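PDB 1ZS4: regulatory protein CII from Enterobacteria phage lambda, which activates transcription from the phage promoters for the repressor and integrase genes, binding DNA as a homotetramer through a helix-turn-helix motif so that the phage can enter latency. Local coordinates for the interface of chains A and B and the interface of chains B and C. Coordinates in Å, arbitrary orientation; residue numbers count along the deposited sequence, not the author numbering. Chains: chain A/B/C, Regulatory protein CII.

Two apolar patches and a mixed polar one tie the chains of the CII homotetramer together. Contacts 1 and 2 both join chains A and B, yet their C-alpha centres lie about 39 Å apart: contact 1 is formed by the C-terminal helices, contact 2 by the DNA-binding region of A and the end of helix 41-58 of B. Contact 3, about 15 Å from contact 1 and 24 Å from contact 2, sets helix 66-81 of C against helix 7-25 of B. Chain B's helix 67-80 serves contacts 1 and 3. The C-terminal helix thus packs on different surfaces in different chains, matching interfaces that are not exact two-folds.

Contact 1: the interface of chains A and B. Residues chain A 72-73, 76, 79-80; chain B 75, 78-79.
B:Ile78 and A:Ala76 meet at the centre of a helix-to-helix contact between the C-terminal helices 65-78 of chain A and 67-80 of chain B, part of the packing that holds the CII tetramer together. The methyl A:Ala76 CB lies 3.6 Å from the branch methyl B:Ile78 CG2. The other arm of the same isoleucine reaches back along helix A, where its tip CD1 comes to 3.5 Å from the backbone oxygen A:Ala72 O and to 3.8 Å from A:Arg73 CA. B:Ile78 therefore straddles the alanine: CG1 anti to the carbonyl carbon (chi1 -67°) and an extended chi2 (171°) together direct CD1 towards A:Ala72, while CG2, anti to the backbone N, stays on A:Ala76. B:Val75 adds a second forked contact, with CG1 3.9 Å from A:Ala76 CA and CG2 3.9 Å from A:Ala72 CA. The small alanines let these branches approach the helix backbone itself. Across the patch no nitrogen or oxygen finds a bonding partner in the other chain, and 204 Å² of protein surface is hidden. Just past the end of helix 65-78, B:Leu79 and A:Thr80 run past each other in opposite directions, bringing B:Leu79 CD2 to 3.5 Å from A:Thr80 OG1, with A:Leu79 O a little farther. The threonine hydroxyl is held within its own chain: A:Thr80 OG1 donates to A:Ala76 O at 2.7 Å, approaching from above the carbonyl plane, 39° out of it.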
ATOM      1  N   ALA A  72      -5.410  15.437  -1.357  1.00 12.45           N
ATOM      2  CA  ALA A  72      -4.779  16.339  -2.306  1.00 13.33           C
ATOM      3  C   ALA A  72      -3.572  17.036  -1.692  1.00 13.65           C
ATOM      4  O   ALA A  72      -2.559  17.229  -2.366  1.00 13.67           O
ATOM      5  CB  ALA A  72      -5.790  17.370  -2.813  1.00 13.30           C
ATOM      6  N   ARG A  73      -3.680  17.422  -0.423  1.00 13.87           N
ATOM      7  CA  ARG A  73      -2.569  18.096   0.252  1.00 15.00           C
ATOM      8  C   ARG A  73      -1.401  17.136   0.385  1.00 15.87           C
ATOM      9  O   ARG A  73      -0.253  17.495   0.127  1.00 14.76           O
ATOM     10  CB  ARG A  73      -2.964  18.557   1.656  1.00 18.24           C
ATOM     11  CG  ARG A  73      -3.875  19.761   1.704  1.00 21.30           C
ATOM     12  CD  ARG A  73      -3.919  20.310   3.128  1.00 24.22           C
ATOM     13  NE  ARG A  73      -4.432  19.333   4.094  1.00 26.55           N
ATOM     14  CZ  ARG A  73      -5.720  19.176   4.399  1.00 27.41           C
ATOM     15  NH1 ARG A  73      -6.645  19.934   3.820  1.00 27.55           N
ATOM     16  NH2 ARG A  73      -6.087  18.256   5.290  1.00 28.40           N
ATOM     17  N   ALA A  76       0.091  16.408  -3.021  1.00 14.35           N
ATOM     18  CA  ALA A  76       0.796  17.591  -3.505  1.00 13.43           C
ATOM     19  C   ALA A  76       2.135  17.728  -2.778  1.00 15.58           C
ATOM     20  O   ALA A  76       3.130  18.148  -3.383  1.00 15.56           O
ATOM     21  CB  ALA A  76      -0.060  18.843  -3.292  1.00 12.22           C
ATOM     22  N   LEU A  79       4.601  15.613  -4.349  1.00 15.02           N
ATOM     23  CA  LEU A  79       4.980  16.134  -5.658  1.00 15.96           C
ATOM     24  C   LEU A  79       5.570  17.548  -5.600  1.00 17.65           C
ATOM     25  O   LEU A  79       5.605  18.249  -6.603  1.00 17.35           O
ATOM     26  CB  LEU A  79       3.780  16.080  -6.611  1.00 15.53           C
ATOM     27  CG  LEU A  79       3.307  14.655  -6.950  1.00 12.93           C
ATOM     28  CD1 LEU A  79       2.009  14.698  -7.723  1.00 14.92           C
ATOM     29  CD2 LEU A  79       4.388  13.938  -7.756  1.00 14.19           C
ATOM     30  N   THR A  80       6.029  17.962  -4.421  1.00 19.46           N
ATOM     31  CA  THR A  80       6.659  19.269  -4.266  1.00 22.20           C
ATOM     32  C   THR A  80       8.119  19.054  -3.906  1.00 23.63           C
ATOM     33  O   THR A  80       8.427  18.302  -2.979  1.00 24.47           O
ATOM     34  CB  THR A  80       6.023  20.096  -3.137  1.00 22.94           C
ATOM     35  OG1 THR A  80       4.640  20.328  -3.432  1.00 24.88           O
ATOM     36  CG2 THR A  80       6.737  21.447  -3.004  1.00 23.40           C
TER
ATOM     37  N   VAL B  75      -4.777  18.574  -6.752  1.00 14.83           N
ATOM     38  CA  VAL B  75      -3.331  18.577  -6.521  1.00 14.17           C
ATOM     39  C   VAL B  75      -2.707  19.675  -7.386  1.00 15.46           C
ATOM     40  O   VAL B  75      -1.915  20.487  -6.903  1.00 16.24           O
ATOM     41  CB  VAL B  75      -2.682  17.216  -6.878  1.00 14.94           C
ATOM     42  CG1 VAL B  75      -1.171  17.337  -6.914  1.00 14.60           C
ATOM     43  CG2 VAL B  75      -3.060  16.199  -5.825  1.00 15.27           C
ATOM     44  N   ILE B  78      -2.959  23.120  -5.980  1.00 16.95           N
ATOM     45  CA  ILE B  78      -2.019  23.364  -4.899  1.00 15.42           C
ATOM     46  C   ILE B  78      -0.623  23.668  -5.448  1.00 16.45           C
ATOM     47  O   ILE B  78       0.041  24.611  -5.001  1.00 16.46           O
ATOM     48  CB  ILE B  78      -1.920  22.139  -3.970  1.00 16.51           C
ATOM     49  CG1 ILE B  78      -3.249  21.938  -3.243  1.00 16.55           C
ATOM     50  CG2 ILE B  78      -0.784  22.338  -2.979  1.00 14.54           C
ATOM     51  CD1 ILE B  78      -3.341  20.645  -2.464  1.00 18.07           C
ATOM     52  N   LEU B  79      -0.178  22.863  -6.407  1.00 15.33           N
ATOM     53  CA  LEU B  79       1.144  23.058  -6.995  1.00 17.64           C
ATOM     54  C   LEU B  79       1.293  24.400  -7.717  1.00 19.61           C
ATOM     55  O   LEU B  79       2.342  25.051  -7.622  1.00 20.13           O
ATOM     56  CB  LEU B  79       1.479  21.920  -7.963  1.00 16.07           C
ATOM     57  CG  LEU B  79       1.612  20.523  -7.337  1.00 15.89           C
ATOM     58  CD1 LEU B  79       1.942  19.504  -8.414  1.00 18.04           C
ATOM     59  CD2 LEU B  79       2.693  20.524  -6.274  1.00 17.58           C
TER

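Contact 2: the interface of chains A and B. Residues chain A 18, 22, 25, 30, 33-34, 44, 49; chain B 55, 58-59.
B:Val58 and B:Leu55 press into the helix-turn-helix region of chain A, against helix 27-34 and the helices around it, in an interface of the CII tetramer that joins one subunit's DNA-binding region to its neighbour. No nitrogen or oxygen of either chain comes within bonding reach of the other, and methyl-on-methyl packing carries most of the contact. B:Val58 CG1, anti to the backbone N (chi1 165°), meets the tip A:Leu25 CD1 at 3.5 Å, the two side chains crossing at about a right angle, and also nears A:Ala33 CB. CG2 touches A:Ala33 CB at 3.6 Å and A:Val34 CG2 at 3.9 Å. With 63 Å² of its surface hidden, this valine fills the angle between the end of helix 7-25 and helix 27-34. B:Leu55 has CG anti to the backbone N (chi1 177°), which carries its fork towards chain A: CD1 lies 3.8 Å from A:Thr30 CG2, whereas CD2 points to A:Ile49 CD1, 4.1 Å away. B:Leu59, just beyond helix 41-58, sets both methyls of its forked end against the same side of A:Ile22 CG1, CD1 at 3.7 Å.

An aromatic group adds a looser neighbour, A:Trp44, its CE3 4.4 Å from B:Leu55 CD2.

Contacts with backbone atoms run both ways across the interface. The methyl A:Val34 CG2 packs on B:Leu55 CA, and B:Leu59 CD1 faces the backbone oxygen A:Leu18 O at 4.1 Å.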
ATOM      1  N   LEU A  18     -23.211 -10.432  -7.726  1.00  8.10           N
ATOM      2  CA  LEU A  18     -22.017 -11.170  -8.121  1.00  9.61           C
ATOM      3  C   LEU A  18     -22.281 -12.666  -8.196  1.00  9.51           C
ATOM      4  O   LEU A  18     -21.931 -13.305  -9.178  1.00  9.53           O
ATOM      5  CB  LEU A  18     -20.873 -10.904  -7.137  1.00  8.97           C
ATOM      6  CG  LEU A  18     -20.241  -9.513  -7.180  1.00  9.10           C
ATOM      7  CD1 LEU A  18     -19.243  -9.408  -6.024  1.00  8.32           C
ATOM      8  CD2 LEU A  18     -19.561  -9.263  -8.530  1.00 12.00           C
ATOM      9  N   ILE A  22     -22.050 -15.146 -11.605  1.00 13.03           N
ATOM     10  CA  ILE A  22     -21.272 -16.383 -11.698  1.00 11.88           C
ATOM     11  C   ILE A  22     -22.189 -17.566 -12.071  1.00 13.78           C
ATOM     12  O   ILE A  22     -21.841 -18.411 -12.908  1.00 13.75           O
ATOM     13  CB  ILE A  22     -20.577 -16.714 -10.351  1.00 13.77           C
ATOM     14  CG1 ILE A  22     -19.456 -15.702 -10.071  1.00 12.56           C
ATOM     15  CG2 ILE A  22     -20.023 -18.149 -10.380  1.00 12.96           C
ATOM     16  CD1 ILE A  22     -18.887 -15.818  -8.660  1.00 11.20           C
ATOM     17  N   LEU A  25     -23.283 -17.412 -15.803  1.00 17.46           N
ATOM     18  CA  LEU A  25     -22.209 -17.772 -16.721  1.00 17.95           C
ATOM     19  C   LEU A  25     -21.930 -19.263 -16.538  1.00 16.61           C
ATOM     20  O   LEU A  25     -21.717 -19.994 -17.506  1.00 16.96           O
ATOM     21  CB  LEU A  25     -20.931 -16.978 -16.402  1.00 16.45           C
ATOM     22  CG  LEU A  25     -19.977 -16.566 -17.535  1.00 22.35           C
ATOM     23  CD1 LEU A  25     -18.627 -16.187 -16.934  1.00 21.14           C
ATOM     24  CD2 LEU A  25     -19.798 -17.677 -18.552  1.00 23.20           C
ATOM     25  N   THR A  30     -16.918 -19.849 -15.554  1.00 12.30           N
ATOM     26  CA  THR A  30     -16.256 -18.714 -14.905  1.00 11.52           C
ATOM     27  C   THR A  30     -14.830 -19.120 -14.556  1.00 12.47           C
ATOM     28  O   THR A  30     -13.894 -18.345 -14.752  1.00 13.12           O
ATOM     29  CB  THR A  30     -16.980 -18.297 -13.594  1.00 10.44           C
ATOM     30  OG1 THR A  30     -18.285 -17.801 -13.913  1.00 11.13           O
ATOM     31  CG2 THR A  30     -16.191 -17.198 -12.850  1.00  9.43           C
ATOM     32  N   ALA A  33     -12.559 -19.019 -17.557  1.00 14.68           N
ATOM     33  CA  ALA A  33     -12.226 -17.660 -17.963  1.00 15.53           C
ATOM     34  C   ALA A  33     -11.245 -16.985 -16.997  1.00 14.88           C
ATOM     35  O   ALA A  33     -10.342 -16.267 -17.420  1.00 15.03           O
ATOM     36  CB  ALA A  33     -13.513 -16.830 -18.108  1.00 15.37           C
ATOM     37  N   VAL A  34     -11.409 -17.229 -15.700  1.00 14.46           N
ATOM     38  CA  VAL A  34     -10.533 -16.627 -14.700  1.00 13.29           C
ATOM     39  C   VAL A  34      -9.176 -17.301 -14.647  1.00 15.03           C
ATOM     40  O   VAL A  34      -8.164 -16.671 -14.336  1.00 17.41           O
ATOM     41  CB  VAL A  34     -11.192 -16.682 -13.317  1.00 12.77           C
ATOM     42  CG1 VAL A  34     -10.196 -16.274 -12.224  1.00 13.12           C
ATOM     43  CG2 VAL A  34     -12.391 -15.752 -13.313  1.00 13.20           C
ATOM     44  N   TRP A  44     -14.560 -19.683  -3.504  1.00  9.38           N
ATOM     45  CA  TRP A  44     -14.473 -18.230  -3.386  1.00  8.85           C
ATOM     46  C   TRP A  44     -15.842 -17.634  -3.033  1.00  9.68           C
ATOM     47  O   TRP A  44     -15.905 -16.605  -2.368  1.00 10.14           O
ATOM     48  CB  TRP A  44     -13.966 -17.584  -4.680  1.00  9.41           C
ATOM     49  CG  TRP A  44     -12.495 -17.788  -5.007  1.00  9.14           C
ATOM     50  CD1 TRP A  44     -11.593 -18.556  -4.329  1.00 11.08           C
ATOM     51  CD2 TRP A  44     -11.803 -17.265  -6.150  1.00  9.50           C
ATOM     52  NE1 TRP A  44     -10.372 -18.559  -4.992  1.00  9.81           N
ATOM     53  CE2 TRP A  44     -10.479 -17.770  -6.110  1.00  9.94           C
ATOM     54  CE3 TRP A  44     -12.177 -16.416  -7.205  1.00  9.34           C
ATOM     55  CZ2 TRP A  44      -9.525 -17.456  -7.092  1.00  9.98           C
ATOM     56  CZ3 TRP A  44     -11.234 -16.102  -8.180  1.00  8.58           C
ATOM     57  CH2 TRP A  44      -9.916 -16.624  -8.114  1.00  8.90           C
ATOM     58  N   ILE A  49     -16.187 -13.767  -1.756  1.00 10.30           N
ATOM     59  CA  ILE A  49     -17.244 -12.891  -2.221  1.00 10.31           C
ATOM     60  C   ILE A  49     -17.801 -12.020  -1.085  1.00  9.94           C
ATOM     61  O   ILE A  49     -18.073 -10.829  -1.291  1.00  9.89           O
ATOM     62  CB  ILE A  49     -18.339 -13.719  -2.923  1.00 11.62           C
ATOM     63  CG1 ILE A  49     -17.796 -14.227  -4.265  1.00 12.91           C
ATOM     64  CG2 ILE A  49     -19.590 -12.891  -3.108  1.00 11.09           C
ATOM     65  CD1 ILE A  49     -17.581 -13.114  -5.302  1.00 14.13           C
TER
ATOM     66  N   LEU B  55     -11.843 -11.680 -12.003  1.00 11.28           N
ATOM     67  CA  LEU B  55     -13.206 -12.165 -11.789  1.00 11.88           C
ATOM     68  C   LEU B  55     -14.221 -11.102 -12.218  1.00 12.51           C
ATOM     69  O   LEU B  55     -15.185 -11.402 -12.938  1.00  9.83           O
ATOM     70  CB  LEU B  55     -13.427 -12.528 -10.310  1.00 11.18           C
ATOM     71  CG  LEU B  55     -14.847 -12.989  -9.951  1.00 10.71           C
ATOM     72  CD1 LEU B  55     -15.185 -14.277 -10.702  1.00 13.18           C
ATOM     73  CD2 LEU B  55     -14.947 -13.207  -8.433  1.00 11.89           C
ATOM     74  N   VAL B  58     -14.467 -10.855 -15.948  1.00 12.84           N
ATOM     75  CA  VAL B  58     -15.201 -11.984 -16.484  1.00 14.32           C
ATOM     76  C   VAL B  58     -16.699 -11.846 -16.271  1.00 14.61           C
ATOM     77  O   VAL B  58     -17.485 -12.239 -17.136  1.00 15.27           O
ATOM     78  CB  VAL B  58     -14.684 -13.302 -15.870  1.00 15.02           C
ATOM     79  CG1 VAL B  58     -15.662 -14.436 -16.138  1.00 14.06           C
ATOM     80  CG2 VAL B  58     -13.336 -13.627 -16.463  1.00 12.64           C
ATOM     81  N   LEU B  59     -17.093 -11.258 -15.146  1.00 13.49           N
ATOM     82  CA  LEU B  59     -18.517 -11.081 -14.833  1.00 14.29           C
ATOM     83  C   LEU B  59     -19.037  -9.776 -15.426  1.00 16.20           C
ATOM     84  O   LEU B  59     -20.195  -9.401 -15.223  1.00 18.07           O
ATOM     85  CB  LEU B  59     -18.719 -11.089 -13.314  1.00 15.26           C
ATOM     86  CG  LEU B  59     -18.201 -12.366 -12.635  1.00 13.23           C
ATOM     87  CD1 LEU B  59     -18.462 -12.304 -11.137  1.00 12.27           C
ATOM     88  CD2 LEU B  59     -18.925 -13.576 -13.235  1.00 13.86           C
TER

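Contact 3: the interface of chains B and C. Residues chain B 16, 19-20, 23, 68; chain C 67, 70-71, 74.
C:Arg70 sets CG anti to its backbone N (chi1 176°) and stays extended from CG to NE, reaching across to B:Asn20, whose CG lies anti to its carbonyl carbon. These torsions bring guanidinium and amide together where helix 66-81 of chain C packs on helix 7-25 of chain B, in an interface of the CII tetramer. The arginine NE donates to B:Asn20 OD1 at 2.6 Å with 146° at the hydrogen; NE is tilted from the carbonyl plane of the amide. C:Arg70 NH2 adds weak bonds to the same oxygen and to the backbone B:Ser16 O, the latter 3.2 Å long. The guanidinium thus spans a turn of helix B, its edge towards B:Asn20 and B:Ser16. One face is covered by B:Leu19, whose CB lies 3.4 Å from C:Arg70 CZ, over the centre of the group, and this packing should restrict its tilt.

Farther along, C:Gln74 crosses B:Asn20 with the amide planes 58° apart. As modelled, C:Gln74 NE2 faces B:Asn20 ND2 at 3.0 Å, two donors together. Since C:Arg70 NE fixes B:Asn20 OD1 as an acceptor, the doubt falls mainly on the C:Gln74 amide, which may be turned over, putting OE1 opposite ND2. Farther towards B:Ala23, apolar groups pack: B:Ala23 CB meets C:Leu71 CG at 3.8 Å, and B:Met68, bent at chi2 and chi3, lays SD against C:Leu71 CD2. Beyond them a water bridges the chains, hydrogen-bonded to B:Ala23 O; the oxygen of this water, HOH W 1 O, lies 2.6 Å from the carboxylate oxygen C:Asp67 OD2, its other hydrogen-bond partner.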
ATOM      1  N   SER B  16      -6.123  -1.392 -11.708  1.00 14.56           N
ATOM      2  CA  SER B  16      -5.620  -0.027 -11.518  1.00 14.68           C
ATOM      3  C   SER B  16      -6.650   0.846 -10.791  1.00 13.74           C
ATOM      4  O   SER B  16      -6.318   1.566  -9.840  1.00 13.68           O
ATOM      5  CB  SER B  16      -5.254   0.599 -12.875  1.00 15.68           C
ATOM      6  OG  SER B  16      -4.960   1.978 -12.732  1.00 20.74           O
ATOM      7  N   LEU B  19      -7.112  -0.358  -7.092  1.00 10.80           N
ATOM      8  CA  LEU B  19      -5.967   0.019  -6.268  1.00 12.78           C
ATOM      9  C   LEU B  19      -6.010   1.521  -5.967  1.00 12.82           C
ATOM     10  O   LEU B  19      -5.667   1.945  -4.872  1.00 11.26           O
ATOM     11  CB  LEU B  19      -4.649  -0.350  -6.956  1.00 11.12           C
ATOM     12  CG  LEU B  19      -4.429  -1.863  -7.021  1.00 14.79           C
ATOM     13  CD1 LEU B  19      -3.201  -2.184  -7.831  1.00 16.68           C
ATOM     14  CD2 LEU B  19      -4.307  -2.396  -5.598  1.00 13.05           C
ATOM     15  N   ASN B  20      -6.445   2.320  -6.933  1.00 14.39           N
ATOM     16  CA  ASN B  20      -6.534   3.759  -6.703  1.00 13.16           C
ATOM     17  C   ASN B  20      -7.615   4.074  -5.677  1.00 13.16           C
ATOM     18  O   ASN B  20      -7.421   4.899  -4.787  1.00 12.22           O
ATOM     19  CB  ASN B  20      -6.854   4.503  -7.999  1.00 13.43           C
ATOM     20  CG  ASN B  20      -5.687   4.512  -8.972  1.00 13.76           C
ATOM     21  OD1 ASN B  20      -4.543   4.252  -8.596  1.00 15.95           O
ATOM     22  ND2 ASN B  20      -5.971   4.831 -10.228  1.00 17.78           N
ATOM     23  N   ALA B  23      -6.518   3.078  -2.239  1.00 14.07           N
ATOM     24  CA  ALA B  23      -5.479   3.964  -1.709  1.00 13.85           C
ATOM     25  C   ALA B  23      -6.126   5.217  -1.113  1.00 13.64           C
ATOM     26  O   ALA B  23      -5.665   5.740  -0.101  1.00 14.14           O
ATOM     27  CB  ALA B  23      -4.485   4.358  -2.820  1.00 12.42           C
ATOM     28  N   MET B  68     -10.252  10.014  -9.205  1.00 24.81           N
ATOM     29  CA  MET B  68      -8.855  10.300  -9.568  1.00 24.20           C
ATOM     30  C   MET B  68      -8.732  11.639 -10.293  1.00 23.94           C
ATOM     31  O   MET B  68      -7.775  12.380 -10.069  1.00 21.58           O
ATOM     32  CB  MET B  68      -8.260   9.193 -10.454  1.00 24.10           C
ATOM     33  CG  MET B  68      -7.602   8.060  -9.672  1.00 24.65           C
ATOM     34  SD  MET B  68      -6.410   8.644  -8.465  1.00 24.21           S
ATOM     35  CE  MET B  68      -5.519   9.862  -9.436  1.00 15.91           C
TER
ATOM     36  N   ASP C  67       1.044   3.744  -0.420  1.00 19.77           N
ATOM     37  CA  ASP C  67      -0.243   4.033  -1.055  1.00 22.39           C
ATOM     38  C   ASP C  67      -0.242   5.446  -1.627  1.00 20.06           C
ATOM     39  O   ASP C  67      -0.617   5.646  -2.779  1.00 20.39           O
ATOM     40  CB  ASP C  67      -1.409   3.916  -0.069  1.00 25.99           C
ATOM     41  CG  ASP C  67      -1.790   2.475   0.228  1.00 30.76           C
ATOM     42  OD1 ASP C  67      -1.573   1.592  -0.636  1.00 31.17           O
ATOM     43  OD2 ASP C  67      -2.335   2.241   1.335  1.00 34.47           O
ATOM     44  N   ARG C  70       1.663   5.788  -4.613  1.00 14.10           N
ATOM     45  CA  ARG C  70       0.939   5.267  -5.773  1.00 14.90           C
ATOM     46  C   ARG C  70       0.061   6.365  -6.353  1.00 12.87           C
ATOM     47  O   ARG C  70       0.040   6.575  -7.567  1.00 15.03           O
ATOM     48  CB  ARG C  70       0.021   4.102  -5.409  1.00 16.05           C
ATOM     49  CG  ARG C  70      -0.792   3.659  -6.613  1.00 17.37           C
ATOM     50  CD  ARG C  70      -2.029   2.853  -6.271  1.00 19.94           C
ATOM     51  NE  ARG C  70      -2.783   2.611  -7.498  1.00 16.59           N
ATOM     52  CZ  ARG C  70      -2.390   1.780  -8.460  1.00 17.63           C
ATOM     53  NH1 ARG C  70      -1.259   1.093  -8.337  1.00 18.66           N
ATOM     54  NH2 ARG C  70      -3.116   1.664  -9.566  1.00 18.85           N
ATOM     55  N   LEU C  71      -0.677   7.036  -5.480  1.00 13.34           N
ATOM     56  CA  LEU C  71      -1.565   8.116  -5.901  1.00 14.03           C
ATOM     57  C   LEU C  71      -0.774   9.245  -6.550  1.00 14.89           C
ATOM     58  O   LEU C  71      -1.232   9.847  -7.519  1.00 15.98           O
ATOM     59  CB  LEU C  71      -2.361   8.657  -4.713  1.00 15.87           C
ATOM     60  CG  LEU C  71      -3.440   7.715  -4.166  1.00 15.74           C
ATOM     61  CD1 LEU C  71      -4.123   8.356  -2.953  1.00 15.79           C
ATOM     62  CD2 LEU C  71      -4.451   7.397  -5.272  1.00 15.92           C
ATOM     63  N   GLN C  74       0.059   8.235 -10.052  1.00 14.69           N
ATOM     64  CA  GLN C  74      -1.136   8.297 -10.896  1.00 15.22           C
ATOM     65  C   GLN C  74      -1.435   9.743 -11.256  1.00 15.89           C
ATOM     66  O   GLN C  74      -1.705  10.060 -12.411  1.00 16.73           O
ATOM     67  CB  GLN C  74      -2.330   7.676 -10.164  1.00 17.37           C
ATOM     68  CG  GLN C  74      -2.184   6.183  -9.884  1.00 16.22           C
ATOM     69  CD  GLN C  74      -2.484   5.299 -11.085  1.00 18.49           C
ATOM     70  OE1 GLN C  74      -1.766   4.333 -11.347  1.00 23.30           O
ATOM     71  NE2 GLN C  74      -3.546   5.615 -11.812  1.00 19.60           N
TER
HETATM   72  O   HOH W   1      -4.068   4.179   1.705  1.00 26.21           O